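Local coordinates for hypothetical protein Atu2144 (Agrobacterium tumefaciens, PDB 2ODF) that is of unknown function but belongs to the N-formylglutamate amidohydrolase family and may therefore hydrolyse an amide bond in a related substrate, at residues G25-V30 with K147-T152; P60-V65 with I153-P158; E71-T76 with F243-M248; R163-E168 with N197-P202; V167-L172 with V222-R227. All blocks are in the same frame, centred on the assembly; numbering follows the deposited sequence.

Interaction 1: residues G25-V30 with K147-T152; sequences GDVLLV and KVVVVT
The carboxylate of D26 lies with one face against K147: the lysine CB and CD sit over it, 3.9 Å and 4.0 Å from D26 CG. Two waters occupy its rim, one at each oxygen. The water at OD2 also accepts a hydrogen bond from K147 NZ, 2.8 Å away, so solvent bridges two opposite charges whose own atoms, D26 OD2 and K147 NZ, stay 4.2 Å apart. With every torsion near 180°, the lysine runs fully extended past the acid.

Beyond this solvated end, the segments illustrate regular parallel beta pairing, V27 to V30 matching V149 to T152. The V149 N-H approaches D26 O from above the carbonyl plane, 36° out of it; L28 N to V149 O, at 2.8 Å, is nearly straight at the hydrogen (178°). V151 N to L28 O and V30 N to V151 O continue the series. Apolar branches mesh diagonally, V27 CG1 meeting V151 CG2 at 3.7 Å, while L29 CD2 lies beside V151 CG1 at 4.0 Å.

These are inner strands of the mixed sheet. Helix 234-256 covers the side carrying V27, V149 and V151, through L252 and M248, and helix 116-143 packs on L28 and V30. Strand 77-80 adjoins 27-31 on its other edge, as strand 220-227 adjoins 149-156.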
# COMPACT_ATOMS: atom_id res chain seq x y z
N GLY A 25 13.57 27.17 2.88
CA GLY A 25 12.52 27.42 3.87
C GLY A 25 12.20 26.24 4.77
O GLY A 25 12.30 25.09 4.35
N ASP A 26 11.80 26.53 6.01
CA ASP A 26 11.41 25.51 6.99
C ASP A 26 10.07 24.82 6.63
O ASP A 26 9.84 23.66 7.00
CB ASP A 26 11.26 26.10 8.40
CG ASP A 26 12.54 26.77 8.93
OD1 ASP A 26 13.67 26.36 8.55
OD2 ASP A 26 12.38 27.70 9.76
N VAL A 27 9.18 25.52 5.93
CA VAL A 27 7.87 24.96 5.60
C VAL A 27 7.95 23.93 4.45
O VAL A 27 8.64 24.14 3.45
CB VAL A 27 6.85 26.09 5.29
CG1 VAL A 27 5.59 25.55 4.72
CG2 VAL A 27 6.55 26.89 6.57
N LEU A 28 7.31 22.78 4.64
CA LEU A 28 7.17 21.75 3.59
C LEU A 28 5.69 21.68 3.24
O LEU A 28 4.85 21.28 4.07
CB LEU A 28 7.66 20.40 4.09
CG LEU A 28 7.61 19.21 3.10
CD1 LEU A 28 8.36 19.47 1.78
CD2 LEU A 28 8.10 17.88 3.76
N LEU A 29 5.38 22.15 2.03
CA LEU A 29 4.02 22.22 1.55
C LEU A 29 3.66 20.91 0.87
O LEU A 29 4.48 20.35 0.11
CB LEU A 29 3.85 23.38 0.58
CG LEU A 29 4.00 24.80 1.16
CD1 LEU A 29 4.37 25.86 0.08
CD2 LEU A 29 2.75 25.19 1.96
N VAL A 30 2.45 20.42 1.17
CA VAL A 30 1.92 19.14 0.66
C VAL A 30 0.50 19.36 0.11
O VAL A 30 -0.35 19.93 0.79
CB VAL A 30 1.92 18.04 1.75
CG1 VAL A 30 1.35 16.70 1.20
CG2 VAL A 30 3.37 17.90 2.36
N LYS A 147 14.76 22.54 10.66
CA LYS A 147 13.37 22.57 11.08
C LYS A 147 12.47 22.16 9.90
O LYS A 147 12.75 22.52 8.75
CB LYS A 147 13.06 23.97 11.60
CG LYS A 147 11.67 24.20 12.22
CD LYS A 147 11.55 25.69 12.60
CE LYS A 147 10.22 26.06 13.20
NZ LYS A 147 10.06 27.55 13.31
N VAL A 148 11.46 21.34 10.18
CA VAL A 148 10.42 20.99 9.19
C VAL A 148 9.05 21.31 9.77
O VAL A 148 8.75 20.94 10.90
CB VAL A 148 10.42 19.50 8.83
CG1 VAL A 148 9.33 19.25 7.80
CG2 VAL A 148 11.81 19.05 8.33
N VAL A 149 8.26 22.07 9.01
CA VAL A 149 6.92 22.45 9.40
C VAL A 149 6.02 21.91 8.28
O VAL A 149 6.13 22.33 7.11
CB VAL A 149 6.72 23.98 9.56
CG1 VAL A 149 5.24 24.32 9.89
CG2 VAL A 149 7.68 24.62 10.62
N VAL A 150 5.17 20.95 8.62
CA VAL A 150 4.39 20.23 7.59
C VAL A 150 3.09 20.96 7.40
O VAL A 150 2.28 21.04 8.31
CB VAL A 150 4.16 18.75 7.98
CG1 VAL A 150 3.30 17.99 6.89
CG2 VAL A 150 5.50 18.07 8.21
N VAL A 151 2.86 21.45 6.18
CA VAL A 151 1.68 22.26 5.93
C VAL A 151 0.99 21.67 4.72
O VAL A 151 1.56 21.67 3.64
CB VAL A 151 2.03 23.74 5.64
CG1 VAL A 151 0.74 24.53 5.31
CG2 VAL A 151 2.81 24.36 6.82
N THR A 152 -0.23 21.16 4.91
CA THR A 152 -1.02 20.67 3.78
C THR A 152 -2.07 21.71 3.34
O THR A 152 -2.63 22.46 4.16
CB THR A 152 -1.67 19.31 4.06
OG1 THR A 152 -2.83 19.47 4.87
CG2 THR A 152 -0.72 18.37 4.82
O HOH W 1 14.47 24.20 7.34
O HOH W 2 9.97 28.45 10.61

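Interaction 2: residues P60-V65 with I153-P158; sequences PGALAV and IHSFTP
This is a helix-on-sheet contact, in which P60-V65, the entry to helix 62-73, settles on I153-P158 at the C-terminal part of central strand 149-156. The polar link is a single side-chain bond: S155 OG donates to P60 O at 2.7 Å, approaching from 34° out of the carbonyl plane. S155 can do this because its OG stands between the backbone N and the carbonyl carbon (chi1 72°), turned to the chain just before the helix; the same oxygen also touches P60 CD.

One residue further on, G61 takes the N-cap position with a positive phi of 91°, which suits glycine. A62 then points its CB at the strand backbone, 3.9 Å from I153 O and 4.0 Å from S155 N. I153 replies with CG2, which is anti to its own backbone N and rests against A62 O at 3.4 Å and, more loosely, V65 CG1 at 4.4 Å. A66 and L69 extend the helix surface that meets I153.

The serine is thus gripped twice in this buried setting, its hydroxyl by P60 O and its amide by D59 OD2. Both partners belong to the chain just before the helix, which therefore satisfies both polar groups, while A62, V65 and I153 make the apolar part.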
# COMPACT_ATOMS: atom_id res chain seq x y z
N PRO A 60 -10.06 22.44 -6.40
CA PRO A 60 -9.77 23.59 -7.26
C PRO A 60 -9.14 24.73 -6.48
O PRO A 60 -9.59 25.03 -5.36
CB PRO A 60 -11.15 24.03 -7.78
CG PRO A 60 -12.14 23.09 -7.26
CD PRO A 60 -11.50 22.13 -6.30
N GLY A 61 -8.09 25.30 -7.04
CA GLY A 61 -7.40 26.42 -6.42
C GLY A 61 -6.25 26.02 -5.52
O GLY A 61 -5.37 26.82 -5.28
N ALA A 62 -6.27 24.79 -4.99
CA ALA A 62 -5.35 24.40 -3.92
C ALA A 62 -3.88 24.35 -4.36
O ALA A 62 -3.01 24.85 -3.66
CB ALA A 62 -5.80 23.06 -3.29
N LEU A 63 -3.59 23.73 -5.50
CA LEU A 63 -2.23 23.68 -6.03
C LEU A 63 -1.75 25.10 -6.39
O LEU A 63 -0.59 25.44 -6.20
CB LEU A 63 -2.16 22.76 -7.26
CG LEU A 63 -0.84 22.60 -7.95
CD1 LEU A 63 0.17 22.11 -6.91
CD2 LEU A 63 -0.96 21.65 -9.20
N ALA A 64 -2.68 25.93 -6.88
CA ALA A 64 -2.34 27.27 -7.34
C ALA A 64 -1.89 28.09 -6.15
O ALA A 64 -0.87 28.78 -6.22
CB ALA A 64 -3.56 27.92 -8.02
N VAL A 65 -2.68 28.01 -5.06
CA VAL A 65 -2.36 28.64 -3.79
C VAL A 65 -1.07 28.08 -3.22
O VAL A 65 -0.22 28.83 -2.77
CB VAL A 65 -3.50 28.51 -2.77
CG1 VAL A 65 -3.02 28.89 -1.37
CG2 VAL A 65 -4.70 29.38 -3.21
N ILE A 153 -2.32 21.74 2.03
CA ILE A 153 -3.19 22.75 1.43
C ILE A 153 -4.35 22.09 0.70
O ILE A 153 -4.14 21.28 -0.23
CB ILE A 153 -2.42 23.64 0.40
CG1 ILE A 153 -1.16 24.27 1.02
CG2 ILE A 153 -3.33 24.66 -0.24
CD1 ILE A 153 -1.41 25.23 2.19
N HIS A 154 -5.56 22.46 1.10
CA HIS A 154 -6.79 21.88 0.59
C HIS A 154 -7.80 23.00 0.27
O HIS A 154 -7.72 24.11 0.82
CB HIS A 154 -7.44 20.97 1.63
CG HIS A 154 -6.75 19.65 1.81
ND1 HIS A 154 -5.50 19.53 2.39
CD2 HIS A 154 -7.13 18.39 1.48
CE1 HIS A 154 -5.16 18.25 2.43
NE2 HIS A 154 -6.13 17.55 1.87
N SER A 155 -8.77 22.69 -0.59
CA SER A 155 -9.95 23.53 -0.75
C SER A 155 -11.20 22.70 -0.60
O SER A 155 -11.18 21.45 -0.74
CB SER A 155 -9.96 24.34 -2.08
OG SER A 155 -10.20 23.55 -3.24
N PHE A 156 -12.28 23.39 -0.28
CA PHE A 156 -13.55 22.76 -0.03
C PHE A 156 -14.66 23.52 -0.71
O PHE A 156 -14.58 24.72 -0.97
CB PHE A 156 -13.83 22.56 1.48
CG PHE A 156 -13.94 23.84 2.28
CD1 PHE A 156 -12.81 24.45 2.80
CD2 PHE A 156 -15.18 24.41 2.55
CE1 PHE A 156 -12.91 25.64 3.57
CE2 PHE A 156 -15.29 25.60 3.32
CZ PHE A 156 -14.14 26.18 3.84
N THR A 157 -15.70 22.77 -1.03
CA THR A 157 -16.84 23.27 -1.78
C THR A 157 -17.75 24.13 -0.87
O THR A 157 -17.97 23.81 0.30
CB THR A 157 -17.57 22.05 -2.39
OG1 THR A 157 -18.33 22.47 -3.52
CG2 THR A 157 -18.43 21.39 -1.36
N PRO A 158 -18.26 25.26 -1.38
CA PRO A 158 -19.11 26.12 -0.54
C PRO A 158 -20.45 25.52 -0.11
O PRO A 158 -20.94 25.87 0.94
CB PRO A 158 -19.36 27.35 -1.41
CG PRO A 158 -18.42 27.29 -2.54
CD PRO A 158 -18.00 25.85 -2.71

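Interaction 3: residues E71-T76 with F243-M248; sequences EKFHAT and FLHELM
F73 lays one ring face over the imidazole edge of H245, with ND1 3.3 Å above the phenyl plane and over its centre. The pair is a T-shaped (edge-to-face) stack, with centroids 4.4 Å apart and planes at 65°; the two side chains reach past one another from their separate helices. H245 reaches the ring because its CG is anti to the backbone N (chi1 177°), directed from its helix toward the end of the other.

The imidazole is held from a second direction as well. K72 CB sits over one of its faces, 4.0 Å from the centroid, a CH-pi contact, and K72 O lies 3.3 Å from H245 CE1. Farther along the same side chain, K72 CD touches H245 CB at 3.9 Å. The far part of the phenyl ring meets M248, whose methyl CE comes obliquely to F73 CE2 at 3.6 Å; the methionine chain is bent at chi3 (53°), which swings CE toward the ring. This is a small worked case of an aromatic pair framed by aliphatic groups.

Here helix 62-73 closes in a Schellman motif, with H74 at positive phi, and the chain passes through A75 and T76 beside strand 27-31. On the other segment's helix, 234-256, M248 also packs on M183 of helix 178-186, while L244 reaches I224 and I226 of strand 220-227.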
# COMPACT_ATOMS: atom_id res chain seq x y z
N GLU A 71 6.64 30.05 -3.26
CA GLU A 71 7.39 31.28 -3.56
C GLU A 71 7.53 32.14 -2.30
O GLU A 71 8.62 32.52 -1.91
CB GLU A 71 6.67 32.09 -4.67
CG GLU A 71 6.61 31.39 -6.06
CD GLU A 71 5.46 31.87 -7.02
OE1 GLU A 71 5.11 33.10 -7.09
OE2 GLU A 71 4.91 30.99 -7.75
N LYS A 72 6.41 32.43 -1.64
CA LYS A 72 6.43 33.31 -0.47
C LYS A 72 7.21 32.75 0.72
O LYS A 72 7.92 33.50 1.38
CB LYS A 72 5.00 33.66 -0.04
CG LYS A 72 4.24 34.44 -1.11
CD LYS A 72 2.85 34.70 -0.69
CE LYS A 72 2.05 35.45 -1.77
NZ LYS A 72 2.48 36.86 -1.86
N PHE A 73 7.10 31.45 0.98
CA PHE A 73 7.82 30.83 2.09
C PHE A 73 9.17 30.23 1.72
O PHE A 73 9.85 29.68 2.60
CB PHE A 73 6.96 29.74 2.76
CG PHE A 73 5.94 30.28 3.70
CD1 PHE A 73 6.31 30.73 4.96
CD2 PHE A 73 4.60 30.32 3.37
CE1 PHE A 73 5.37 31.24 5.85
CE2 PHE A 73 3.64 30.83 4.27
CZ PHE A 73 4.04 31.29 5.49
N HIS A 74 9.56 30.33 0.44
CA HIS A 74 10.75 29.64 -0.08
C HIS A 74 10.71 28.19 0.37
O HIS A 74 11.62 27.68 1.03
CB HIS A 74 12.02 30.38 0.32
CG HIS A 74 11.95 31.83 0.03
ND1 HIS A 74 12.07 32.33 -1.25
CD2 HIS A 74 11.65 32.89 0.82
CE1 HIS A 74 11.91 33.65 -1.22
NE2 HIS A 74 11.65 34.01 0.02
N ALA A 75 9.62 27.55 0.01
CA ALA A 75 9.28 26.25 0.58
C ALA A 75 9.04 25.20 -0.51
O ALA A 75 8.29 25.42 -1.45
CB ALA A 75 8.08 26.37 1.43
N THR A 76 9.68 24.06 -0.34
CA THR A 76 9.41 22.88 -1.15
C THR A 76 7.91 22.51 -1.13
O THR A 76 7.22 22.62 -0.11
CB THR A 76 10.24 21.71 -0.63
OG1 THR A 76 11.62 22.05 -0.73
CG2 THR A 76 9.95 20.42 -1.42
N PHE A 243 -2.58 36.50 2.52
CA PHE A 243 -3.22 36.43 3.82
C PHE A 243 -2.59 35.33 4.68
O PHE A 243 -2.31 35.52 5.86
CB PHE A 243 -4.72 36.16 3.69
CG PHE A 243 -5.40 35.99 5.00
CD1 PHE A 243 -5.79 37.10 5.74
CD2 PHE A 243 -5.62 34.73 5.53
CE1 PHE A 243 -6.39 36.96 6.98
CE2 PHE A 243 -6.23 34.57 6.77
CZ PHE A 243 -6.61 35.69 7.50
N LEU A 244 -2.42 34.16 4.08
CA LEU A 244 -1.95 32.98 4.79
C LEU A 244 -0.46 33.07 5.09
O LEU A 244 -0.02 32.59 6.12
CB LEU A 244 -2.25 31.71 3.99
CG LEU A 244 -3.70 31.26 3.87
CD1 LEU A 244 -3.80 30.14 2.81
CD2 LEU A 244 -4.27 30.77 5.23
N HIS A 245 0.30 33.70 4.20
CA HIS A 245 1.71 33.95 4.45
C HIS A 245 1.88 34.86 5.67
O HIS A 245 2.71 34.60 6.53
CB HIS A 245 2.39 34.55 3.21
CG HIS A 245 3.82 34.91 3.44
ND1 HIS A 245 4.80 33.96 3.60
CD2 HIS A 245 4.43 36.10 3.59
CE1 HIS A 245 5.96 34.55 3.83
NE2 HIS A 245 5.76 35.85 3.82
N GLU A 246 1.06 35.91 5.75
CA GLU A 246 1.07 36.81 6.91
C GLU A 246 0.73 36.08 8.20
O GLU A 246 1.50 36.14 9.14
CB GLU A 246 0.09 37.97 6.69
CG GLU A 246 0.49 38.91 5.57
CD GLU A 246 1.38 40.08 6.02
OE1 GLU A 246 2.04 39.98 7.09
OE2 GLU A 246 1.40 41.11 5.29
N LEU A 247 -0.40 35.37 8.21
CA LEU A 247 -0.90 34.61 9.35
C LEU A 247 0.05 33.52 9.86
O LEU A 247 0.37 33.47 11.05
CB LEU A 247 -2.25 33.97 9.00
CG LEU A 247 -3.04 33.28 10.13
CD1 LEU A 247 -3.44 34.29 11.20
CD2 LEU A 247 -4.29 32.55 9.59
N MET A 248 0.49 32.65 8.95
CA MET A 248 1.34 31.55 9.36
C MET A 248 2.76 32.02 9.68
O MET A 248 3.36 31.53 10.62
CB MET A 248 1.31 30.39 8.34
CG MET A 248 2.06 29.09 8.84
SD MET A 248 1.68 27.62 7.80
CE MET A 248 2.06 28.24 6.21

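Interaction 4: residues R163-E168 with N197-P202; sequences RFREVE and NDPYGP
R165 starts with CG anti to its carbonyl carbon (chi1 -64°) and bends at chi3, which turns NE out of the extended path. Its guanidinium lies beside P199 and Y200. V167 is set differently, with CG1 in the crowded position between backbone N and carbonyl carbon (chi1 57°), facing D198.

The arginine shows how one flat cation can use face and edge at once. P199 CB lies over one face, 3.7 Å from R165 NH1, and the two side chains cross at about a right angle. At the edge, in the guanidinium plane, sits Y200 OH; the bond from R165 NH1 is long and weak at 3.3 Å, although straight. The tyrosine ring and guanidinium planes are nearly perpendicular, 87° apart. A water, also in the guanidinium plane, accepts from R165 NH1 and donates to P199 O at 2.6 Å, adding a firmer bridge. The stronger partner of R165 lies outside the two segments, since NH2 donates to T157 O.

V167 supplies the apolar half. Its CG1 is 3.6 Å from D198 OD1 and 4.2 Å from P199 CD, and its CG2 is 3.6 Å from D198 O, a buried oxygen with no polar partner. A cis peptide bond joins D198 to P199.

The contact connects the link between strands 163-164 and 169-172 to the loop after edge strand 194-196. F156 of strand 149-156 packs under R165, V167 and P199 alike, and Y200 rests on E225 of strand 220-227.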
# COMPACT_ATOMS: atom_id res chain seq x y z
N ARG A 163 -26.38 22.60 2.87
CA ARG A 163 -25.94 23.61 3.79
C ARG A 163 -24.87 24.43 3.06
O ARG A 163 -24.00 23.87 2.39
CB ARG A 163 -25.35 22.94 5.05
CG ARG A 163 -26.20 21.79 5.62
CD ARG A 163 -26.99 22.22 6.85
NE ARG A 163 -27.90 21.17 7.34
CZ ARG A 163 -29.09 20.85 6.79
NH1 ARG A 163 -29.55 21.49 5.71
NH2 ARG A 163 -29.82 19.88 7.33
N PHE A 164 -24.98 25.74 3.18
CA PHE A 164 -23.96 26.66 2.75
C PHE A 164 -22.96 26.84 3.90
O PHE A 164 -23.36 27.06 5.05
CB PHE A 164 -24.60 27.99 2.35
CG PHE A 164 -23.62 29.04 1.96
CD1 PHE A 164 -22.83 28.87 0.84
CD2 PHE A 164 -23.51 30.20 2.69
CE1 PHE A 164 -21.93 29.83 0.46
CE2 PHE A 164 -22.59 31.18 2.33
CZ PHE A 164 -21.80 30.99 1.20
N ARG A 165 -21.66 26.72 3.60
CA ARG A 165 -20.63 26.81 4.61
C ARG A 165 -20.11 28.23 4.74
O ARG A 165 -19.55 28.79 3.81
CB ARG A 165 -19.53 25.76 4.32
CG ARG A 165 -20.16 24.36 4.45
CD ARG A 165 -19.24 23.17 4.61
NE ARG A 165 -18.60 22.80 3.38
CZ ARG A 165 -18.08 21.61 3.09
NH1 ARG A 165 -18.11 20.58 3.94
NH2 ARG A 165 -17.51 21.47 1.91
N GLU A 166 -20.37 28.84 5.88
CA GLU A 166 -19.93 30.21 6.09
C GLU A 166 -18.43 30.25 6.48
O GLU A 166 -17.79 31.31 6.36
CB GLU A 166 -20.82 30.92 7.13
CG GLU A 166 -22.27 31.18 6.61
CD GLU A 166 -23.23 31.61 7.71
OE1 GLU A 166 -22.81 32.33 8.65
OE2 GLU A 166 -24.41 31.20 7.66
N VAL A 167 -17.86 29.11 6.89
CA VAL A 167 -16.40 29.04 7.18
C VAL A 167 -15.63 29.28 5.89
O VAL A 167 -16.01 28.77 4.81
CB VAL A 167 -15.94 27.72 7.88
CG1 VAL A 167 -16.31 26.45 7.05
CG2 VAL A 167 -14.45 27.77 8.19
N GLU A 168 -14.58 30.10 6.00
CA GLU A 168 -13.83 30.52 4.83
C GLU A 168 -12.45 29.87 4.81
O GLU A 168 -12.01 29.37 3.79
CB GLU A 168 -13.74 32.05 4.75
CG GLU A 168 -15.05 32.64 4.30
CD GLU A 168 -15.08 34.19 4.37
OE1 GLU A 168 -14.53 34.75 5.32
OE2 GLU A 168 -15.68 34.81 3.45
N ASN A 197 -10.74 23.14 12.90
CA ASN A 197 -11.30 21.86 12.47
C ASN A 197 -12.71 21.99 11.94
O ASN A 197 -13.63 21.30 12.38
CB ASN A 197 -11.23 20.83 13.61
CG ASN A 197 -9.82 20.37 13.86
OD1 ASN A 197 -9.37 20.23 14.99
ND2 ASN A 197 -9.10 20.17 12.81
N ASP A 198 -12.84 22.85 10.94
CA ASP A 198 -14.10 23.17 10.32
C ASP A 198 -13.71 23.60 8.91
O ASP A 198 -12.94 24.53 8.78
CB ASP A 198 -14.71 24.35 11.09
CG ASP A 198 -16.18 24.59 10.78
OD1 ASP A 198 -16.72 24.11 9.78
OD2 ASP A 198 -16.77 25.36 11.56
N PRO A 199 -14.27 22.96 7.86
CA PRO A 199 -15.44 22.07 7.80
C PRO A 199 -15.20 20.61 8.15
O PRO A 199 -16.16 19.83 8.20
CB PRO A 199 -15.88 22.20 6.35
CG PRO A 199 -14.61 22.38 5.62
CD PRO A 199 -13.71 23.18 6.51
N TYR A 200 -13.94 20.24 8.32
CA TYR A 200 -13.61 18.88 8.69
C TYR A 200 -12.55 18.91 9.77
O TYR A 200 -11.84 19.90 9.91
CB TYR A 200 -13.09 18.10 7.48
CG TYR A 200 -14.02 18.05 6.30
CD1 TYR A 200 -15.22 17.33 6.35
CD2 TYR A 200 -13.70 18.69 5.11
CE1 TYR A 200 -16.08 17.28 5.25
CE2 TYR A 200 -14.54 18.64 4.01
CZ TYR A 200 -15.73 17.94 4.08
OH TYR A 200 -16.56 17.88 2.98
N GLY A 201 -12.45 17.82 10.51
CA GLY A 201 -11.41 17.63 11.52
C GLY A 201 -10.95 16.17 11.54
O GLY A 201 -11.40 15.35 10.71
N PRO A 202 -10.06 15.84 12.49
CA PRO A 202 -9.54 14.46 12.57
C PRO A 202 -10.65 13.42 12.75
O PRO A 202 -10.48 12.26 12.37
CB PRO A 202 -8.57 14.51 13.77
CG PRO A 202 -8.87 15.75 14.49
CD PRO A 202 -9.46 16.71 13.51
O HOH W 3 -15.49 19.45 0.12
O HOH W 4 -18.46 19.75 6.92

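Interaction 5: residues V167-L172 with V222-R227; sequences VEIGIL and VMIEIR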
# COMPACT_ATOMS: atom_id res chain seq x y z
N VAL A 167 -17.86 29.11 6.89
CA VAL A 167 -16.40 29.04 7.18
C VAL A 167 -15.63 29.28 5.89
O VAL A 167 -16.01 28.77 4.81
CB VAL A 167 -15.94 27.72 7.88
CG1 VAL A 167 -16.31 26.45 7.05
CG2 VAL A 167 -14.45 27.77 8.19
N GLU A 168 -14.58 30.10 6.00
CA GLU A 168 -13.83 30.52 4.83
C GLU A 168 -12.45 29.87 4.81
O GLU A 168 -12.01 29.37 3.79
CB GLU A 168 -13.74 32.05 4.75
CG GLU A 168 -15.05 32.64 4.30
CD GLU A 168 -15.08 34.19 4.37
OE1 GLU A 168 -14.53 34.75 5.32
OE2 GLU A 168 -15.68 34.81 3.45
N ILE A 169 -11.81 29.86 5.97
CA ILE A 169 -10.54 29.20 6.19
C ILE A 169 -10.73 28.28 7.39
O ILE A 169 -11.06 28.74 8.49
CB ILE A 169 -9.41 30.20 6.52
CG1 ILE A 169 -9.24 31.23 5.41
CG2 ILE A 169 -8.06 29.46 6.78
CD1 ILE A 169 -8.53 30.74 4.16
N GLY A 170 -10.47 26.98 7.19
CA GLY A 170 -10.32 26.05 8.29
C GLY A 170 -8.87 25.80 8.64
O GLY A 170 -8.02 25.62 7.75
N ILE A 171 -8.59 25.80 9.94
CA ILE A 171 -7.28 25.51 10.50
C ILE A 171 -7.42 24.12 11.15
O ILE A 171 -8.00 23.96 12.22
CB ILE A 171 -6.81 26.60 11.52
CG1 ILE A 171 -6.80 27.98 10.87
CG2 ILE A 171 -5.43 26.22 12.15
CD1 ILE A 171 -5.81 28.14 9.71
N LEU A 172 -6.90 23.11 10.47
CA LEU A 172 -7.11 21.72 10.88
C LEU A 172 -5.87 21.14 11.54
O LEU A 172 -4.72 21.46 11.19
CB LEU A 172 -7.54 20.88 9.69
CG LEU A 172 -9.03 20.91 9.35
CD1 LEU A 172 -9.53 22.31 9.11
CD2 LEU A 172 -9.26 20.06 8.14
N VAL A 222 0.10 21.76 10.22
CA VAL A 222 -1.27 22.21 10.12
C VAL A 222 -1.81 21.81 8.76
O VAL A 222 -1.09 21.65 7.78
CB VAL A 222 -1.38 23.77 10.31
CG1 VAL A 222 -0.78 24.52 9.06
CG2 VAL A 222 -2.80 24.20 10.56
N MET A 223 -3.11 21.67 8.69
CA MET A 223 -3.80 21.45 7.44
C MET A 223 -4.70 22.65 7.24
O MET A 223 -5.44 23.02 8.13
CB MET A 223 -4.60 20.14 7.56
CG MET A 223 -5.62 19.83 6.47
SD MET A 223 -6.35 18.16 6.59
CE MET A 223 -7.57 18.40 5.39
N ILE A 224 -4.58 23.28 6.07
CA ILE A 224 -5.30 24.48 5.75
C ILE A 224 -6.38 24.16 4.70
O ILE A 224 -6.09 23.64 3.63
CB ILE A 224 -4.34 25.61 5.21
CG1 ILE A 224 -3.33 26.01 6.26
CG2 ILE A 224 -5.11 26.84 4.81
CD1 ILE A 224 -2.25 26.84 5.75
N GLU A 225 -7.61 24.50 5.04
CA GLU A 225 -8.76 24.38 4.16
C GLU A 225 -9.21 25.78 3.73
O GLU A 225 -9.38 26.66 4.57
CB GLU A 225 -9.90 23.71 4.94
CG GLU A 225 -9.83 22.22 4.98
CD GLU A 225 -10.30 21.55 3.74
OE1 GLU A 225 -10.37 22.18 2.67
OE2 GLU A 225 -10.58 20.35 3.81
N ILE A 226 -9.39 25.97 2.43
CA ILE A 226 -9.84 27.24 1.86
C ILE A 226 -11.11 27.00 1.07
O ILE A 226 -11.14 26.14 0.18
CB ILE A 226 -8.77 27.79 0.92
CG1 ILE A 226 -7.42 27.86 1.62
CG2 ILE A 226 -9.19 29.14 0.33
CD1 ILE A 226 -6.27 27.95 0.64
N ARG A 227 -12.17 27.75 1.35
CA ARG A 227 -13.41 27.57 0.58
C ARG A 227 -13.14 27.95 -0.88
O ARG A 227 -12.57 29.00 -1.17
CB ARG A 227 -14.55 28.38 1.20
CG ARG A 227 -15.93 27.86 0.84
CD ARG A 227 -17.02 28.73 1.46
NE ARG A 227 -16.99 30.09 0.90
CZ ARG A 227 -17.44 31.19 1.51
NH1 ARG A 227 -17.97 31.16 2.71
NH2 ARG A 227 -17.33 32.35 0.88
O HOH W 5 -18.37 34.19 3.16
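L172 and M223 project to the same face of the sheet and cross obliquely, L172 CD2 touching M223 CE at 3.6 Å; the methionine is extended beyond CG, which lets its thioether run past the leucine. E225 shares this face and gives its CG to L172 CD2 before its chain bends at chi2. On the face carrying I169, I171, I224 and I226, I169 and I226 run alongside each other with their ends turned alike, CD1 to CG1 at 4.0 Å. At the start of the second segment V222 CG2 meets I171 CG2 at 3.7 Å.

The backbones run antiparallel, at 164°. Hydrogen-bonded pairs G170-E225 and L172-M223 alternate with non-hydrogen-bonded I169-I226 and I171-I224; E225 N to G170 O is almost straight, at 178°. A further bond, R227 N to E168 O, extends the pairing.

At that end E168 CG lies over one face of the R227 guanidinium, 3.6 Å from NH1. The carboxylate plane is turned 56° from it, and OE2 to NH2 is a long salt bridge of 3.9 Å, with no N-H aimed at the oxygen. A water joins E168 OE2 to R227 NH1. The main partners lie outside, D229 for R227 and T193 for E168, so the attraction between these two charges is probably secondary.

In the fold
Interactions 1, 2 and 5 share the central mixed sheet: strand 149-156 carries 147-152 and 153-158 in succession, with 27-31 on one flank and 220-227 on the other. The centres of interactions 1 and 2 are about 17 Å apart, those of 1 and 5 about 16 Å. Interaction 3 packs helix 234-256 against the end of helix 62-73, its centre about 10 Å from that of interaction 1. Interaction 4 borders interaction 5, centres about 8 Å apart, sharing V167 and E168. Along the chain interactions 1, 2 and 3 cross one another, whereas 4 and 5 begin together later and fall between the two segments of 3. Sequence-distant elements are thereby interlocked into one alpha/beta domain.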